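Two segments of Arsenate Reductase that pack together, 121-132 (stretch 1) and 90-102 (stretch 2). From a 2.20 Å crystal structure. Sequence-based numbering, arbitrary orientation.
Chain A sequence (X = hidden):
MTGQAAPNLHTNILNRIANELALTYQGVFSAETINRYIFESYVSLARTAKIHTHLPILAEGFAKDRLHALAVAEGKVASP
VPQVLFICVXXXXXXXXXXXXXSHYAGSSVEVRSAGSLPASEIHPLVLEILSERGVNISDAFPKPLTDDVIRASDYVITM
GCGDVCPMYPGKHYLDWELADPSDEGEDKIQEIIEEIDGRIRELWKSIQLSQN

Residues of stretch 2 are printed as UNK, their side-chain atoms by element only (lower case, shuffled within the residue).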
# COMPACT_ATOMS: atom_id res chain seq x y z
N SER A 121 -3.51 -6.90 -11.70
CA SER A 121 -2.24 -7.57 -11.67
C SER A 121 -1.38 -7.19 -12.84
O SER A 121 -0.16 -7.32 -12.77
CB SER A 121 -2.43 -9.08 -11.61
OG SER A 121 -3.01 -9.52 -12.79
N GLU A 122 -2.02 -6.70 -13.90
CA GLU A 122 -1.32 -6.28 -15.13
C GLU A 122 -2.15 -5.25 -15.91
O GLU A 122 -3.36 -5.11 -15.72
CB GLU A 122 -1.00 -7.47 -16.04
CG GLU A 122 -0.00 -8.51 -15.48
CD GLU A 122 0.42 -9.52 -16.56
OE1 GLU A 122 0.01 -9.34 -17.73
OE2 GLU A 122 1.15 -10.50 -16.25
N ILE A 123 -1.47 -4.51 -16.78
CA ILE A 123 -2.12 -3.59 -17.67
C ILE A 123 -3.13 -4.39 -18.54
O ILE A 123 -2.88 -5.51 -18.90
CB ILE A 123 -1.10 -2.92 -18.64
CG1 ILE A 123 0.11 -2.30 -17.92
CG2 ILE A 123 -1.78 -1.92 -19.55
CD1 ILE A 123 -0.19 -1.49 -16.76
N HIS A 124 -4.25 -3.77 -18.89
CA HIS A 124 -5.19 -4.36 -19.83
C HIS A 124 -4.43 -4.63 -21.17
O HIS A 124 -3.80 -3.76 -21.72
CB HIS A 124 -6.35 -3.37 -20.04
CG HIS A 124 -7.56 -3.98 -20.67
ND1 HIS A 124 -7.54 -4.56 -21.92
CD2 HIS A 124 -8.83 -4.09 -20.22
CE1 HIS A 124 -8.75 -5.00 -22.22
NE2 HIS A 124 -9.55 -4.73 -21.20
N PRO A 125 -4.46 -5.88 -21.64
CA PRO A 125 -3.79 -6.28 -22.88
C PRO A 125 -4.19 -5.46 -24.11
O PRO A 125 -3.33 -5.17 -24.94
CB PRO A 125 -4.27 -7.73 -23.07
CG PRO A 125 -4.59 -8.22 -21.79
CD PRO A 125 -4.98 -7.04 -20.90
N LEU A 126 -5.46 -5.11 -24.23
CA LEU A 126 -5.93 -4.22 -25.32
C LEU A 126 -5.34 -2.80 -25.24
O LEU A 126 -5.06 -2.17 -26.27
CB LEU A 126 -7.45 -4.17 -25.39
CG LEU A 126 -8.21 -5.01 -26.41
CD1 LEU A 126 -8.14 -4.41 -27.85
CD2 LEU A 126 -7.76 -6.51 -26.40
N VAL A 127 -5.20 -2.26 -24.05
CA VAL A 127 -4.44 -1.01 -23.89
C VAL A 127 -3.04 -1.14 -24.50
O VAL A 127 -2.64 -0.36 -25.35
CB VAL A 127 -4.35 -0.59 -22.39
CG1 VAL A 127 -3.45 0.64 -22.23
CG2 VAL A 127 -5.73 -0.34 -21.86
N LEU A 128 -2.32 -2.16 -24.08
CA LEU A 128 -1.00 -2.43 -24.62
C LEU A 128 -1.03 -2.50 -26.14
O LEU A 128 -0.26 -1.81 -26.81
CB LEU A 128 -0.47 -3.76 -24.06
CG LEU A 128 0.56 -3.88 -22.90
CD1 LEU A 128 0.52 -2.74 -21.90
CD2 LEU A 128 0.47 -5.25 -22.18
N GLU A 129 -1.91 -3.35 -26.69
CA GLU A 129 -2.01 -3.52 -28.13
C GLU A 129 -2.37 -2.21 -28.90
O GLU A 129 -1.69 -1.90 -29.89
CB GLU A 129 -2.92 -4.71 -28.53
CG GLU A 129 -3.18 -4.82 -30.08
CD GLU A 129 -4.03 -6.04 -30.50
OE1 GLU A 129 -4.54 -6.77 -29.63
OE2 GLU A 129 -4.17 -6.28 -31.73
N ILE A 130 -3.39 -1.47 -28.46
CA ILE A 130 -3.83 -0.25 -29.17
C ILE A 130 -2.77 0.85 -29.13
O ILE A 130 -2.50 1.51 -30.14
CB ILE A 130 -5.17 0.38 -28.63
CG1 ILE A 130 -6.34 -0.60 -28.51
CG2 ILE A 130 -5.60 1.60 -29.49
CD1 ILE A 130 -6.75 -1.22 -29.73
N LEU A 131 -2.19 1.09 -27.95
CA LEU A 131 -1.14 2.10 -27.80
C LEU A 131 0.02 1.70 -28.68
O LEU A 131 0.53 2.50 -29.45
CB LEU A 131 -0.69 2.25 -26.35
CG LEU A 131 -1.72 2.92 -25.43
CD1 LEU A 131 -1.15 3.06 -24.06
CD2 LEU A 131 -2.20 4.31 -26.01
N SER A 132 0.42 0.44 -28.57
CA SER A 132 1.42 -0.13 -29.50
C SER A 132 1.15 0.11 -30.99
O SER A 132 2.07 0.49 -31.71
CB SER A 132 1.60 -1.61 -29.23
OG SER A 132 2.53 -2.12 -30.14
N UNK A 90 -7.98 0.71 -11.35
CA UNK A 90 -7.15 -0.48 -11.48
C UNK A 90 -5.77 -0.20 -11.98
O UNK A 90 -4.97 -1.12 -12.03
c UNK A 90 -9.12 -1.91 -12.01
n UNK A 90 -10.27 -1.67 -12.71
c UNK A 90 -7.79 -1.43 -12.47
n UNK A 90 -10.83 -2.79 -10.96
c UNK A 90 -9.48 -2.60 -10.89
c UNK A 90 -11.28 -2.23 -12.08
N UNK A 91 -5.52 1.05 -12.36
CA UNK A 91 -4.24 1.47 -12.88
C UNK A 91 -3.84 0.48 -14.00
O UNK A 91 -2.66 0.15 -14.17
c UNK A 91 -3.13 1.59 -11.77
n UNK A 91 -2.03 3.25 -13.20
o UNK A 91 -0.74 1.97 -11.86
c UNK A 91 -1.87 2.30 -12.28
N UNK A 92 -4.85 -0.01 -14.73
CA UNK A 92 -4.62 -0.85 -15.85
C UNK A 92 -5.10 -0.31 -17.17
O UNK A 92 -4.69 -0.83 -18.23
c UNK A 92 -5.22 -2.16 -15.61
N UNK A 93 -5.96 0.71 -17.15
CA UNK A 93 -6.56 1.27 -18.38
C UNK A 93 -6.38 2.77 -18.39
O UNK A 93 -5.25 3.28 -18.61
N UNK A 94 -7.47 3.48 -18.07
CA UNK A 94 -7.51 4.97 -18.03
C UNK A 94 -6.22 5.70 -17.62
O UNK A 94 -5.72 6.57 -18.36
c UNK A 94 -13.12 4.19 -17.33
n UNK A 94 -12.47 5.31 -17.01
c UNK A 94 -11.10 5.38 -16.50
c UNK A 94 -8.63 5.42 -17.07
n UNK A 94 -14.38 4.26 -17.77
c UNK A 94 -10.04 5.16 -17.59
n UNK A 94 -12.53 2.99 -17.23
N UNK A 95 -5.70 5.42 -16.42
CA UNK A 95 -4.51 6.18 -15.95
C UNK A 95 -3.24 5.82 -16.71
O UNK A 95 -2.32 6.64 -16.82
c UNK A 95 -4.29 6.06 -14.43
o UNK A 95 -4.22 4.72 -13.97
N UNK A 96 -3.17 4.62 -17.22
CA UNK A 96 -2.01 4.17 -17.99
C UNK A 96 -2.01 4.77 -19.39
O UNK A 96 -0.95 5.15 -19.90
c UNK A 96 -1.86 1.92 -16.72
o UNK A 96 0.48 2.51 -16.77
c UNK A 96 -1.98 2.63 -18.09
n UNK A 96 -0.17 1.07 -15.16
c UNK A 96 -0.41 1.87 -16.21
N UNK A 97 -3.19 4.84 -19.99
CA UNK A 97 -3.41 5.52 -21.24
C UNK A 97 -3.06 6.98 -21.10
O UNK A 97 -2.30 7.51 -21.94
c UNK A 97 -4.90 5.43 -21.69
c UNK A 97 -5.13 6.30 -22.98
c UNK A 97 -6.84 3.78 -22.03
c UNK A 97 -5.30 3.97 -21.87
N UNK A 98 -3.60 7.64 -20.07
CA UNK A 98 -3.39 9.06 -19.93
C UNK A 98 -1.90 9.33 -19.72
O UNK A 98 -1.32 10.25 -20.30
c UNK A 98 -4.19 9.62 -18.78
N UNK A 99 -1.28 8.52 -18.86
CA UNK A 99 0.10 8.74 -18.54
C UNK A 99 1.00 8.56 -19.75
O UNK A 99 1.96 9.34 -19.93
o UNK A 99 1.96 7.82 -17.23
c UNK A 99 0.54 7.75 -17.41
N UNK A 100 0.73 7.53 -20.56
CA UNK A 100 1.60 7.23 -21.70
C UNK A 100 1.41 8.25 -22.82
O UNK A 100 2.36 8.57 -23.53
c UNK A 100 1.41 5.75 -22.22
N UNK A 101 0.20 8.80 -22.95
CA UNK A 101 -0.08 9.79 -24.00
C UNK A 101 0.68 11.07 -23.59
O UNK A 101 1.42 11.67 -24.38
c UNK A 101 -1.86 8.74 -26.44
c UNK A 101 -3.93 8.93 -25.08
c UNK A 101 -1.60 9.96 -24.23
c UNK A 101 -2.36 8.82 -24.99
N UNK A 102 0.58 11.46 -22.33
CA UNK A 102 1.30 12.70 -21.95
C UNK A 102 2.82 12.57 -22.09
O UNK A 102 3.47 13.47 -22.60
c UNK A 102 1.34 15.68 -20.93
c UNK A 102 1.51 14.50 -19.98
c UNK A 102 0.95 14.86 -18.60
c UNK A 102 0.86 13.22 -20.54

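Position 90 carries one carbon and then a five-membered ring of three carbons and two nitrogens, and it reaches nothing on stretch 1. That ring is an imidazole, so this is His 90. Position 91 has two carbons, the second bearing one oxygen and one nitrogen: a short amide, Asn 91. Its ND2 donates to the side-chain oxygen of position 95, and its backbone O lies 3.9 Å from Ile 123 CD1.

Position 92 has a single side-chain carbon, 3.5 Å from Glu 122 O. One carbon means Ala 92, where the two stretches come closest in register: its CA is 4.1 Å from the CA of Ile 123. At that spacing the backbones can bond directly, and His 124 N donates to Ala 92 O at 3.0 Å with a nearly straight angle of 164°. Position 93 has no side-chain atoms, and its CA lies 3.9 Å from Val 127 CG2. It is Gly 93, with phi/psi of -129/-103; a CB here would have room, so crowding by stretch 1 does not explain its absence.

Position 94 shows three carbons, a nitrogen, and a carbon with two more nitrogens. This guanidinium chain is Arg 94; its CA-to-CB bond points away from stretch 1, and its side chain makes no contact there. Position 95 has one carbon and one oxygen, and no contact across: Ser 95, whose OG receives the bond from Asn 91 ND2.

Position 96 has three carbons, the third carrying an oxygen and a nitrogen; its CA-to-CB bond points toward stretch 1, and the nitrogen sits 3.0 Å from Ile 123 CD1, a tight approach of polar nitrogen to methyl. It is the longer amide, Gln 96, and its NE2 donates to Asn 91 O at 2.8 Å. Position 97 has four carbons forked at the first, one arm two carbons long, and a carbon of that arm meets Val 127 CG1 at 3.8 Å; the fork defines Ile 97, and the touching atom is CG1.

Position 98 has one carbon, out of reach of stretch 1: Ala 98. Position 99, one carbon then one oxygen, is Ser 99, also out of reach. Position 100 has one carbon pointing toward stretch 1, 4.1 Å from Leu 131 CD1, and is Ala 100. Position 101 has four carbons forked at the second, and a terminal carbon comes 4.5 Å from Leu 131 CD2; this is Leu 101, touching through CD2. Position 102 has the same four-carbon fork but no contact, and is Leu 102.

The rules are economical. One backbone hydrogen bond joins the loops, and just beyond it His 124 ND1 caps its own helix by accepting from Leu 126 N at 3.2 Å. From there the helices run in nearly the same direction, 23° apart, with their axes approaching to 10.5 Å. Val 127 and Leu 131, one helical turn apart, both point toward stretch 2 and meet Ile 97, then Ala 100 and Leu 101. A polar link sets the entry, and apolar side chains spaced by helical turns carry the packing onward.

Stretch 2 (90-102) HNAGRSQIASALL
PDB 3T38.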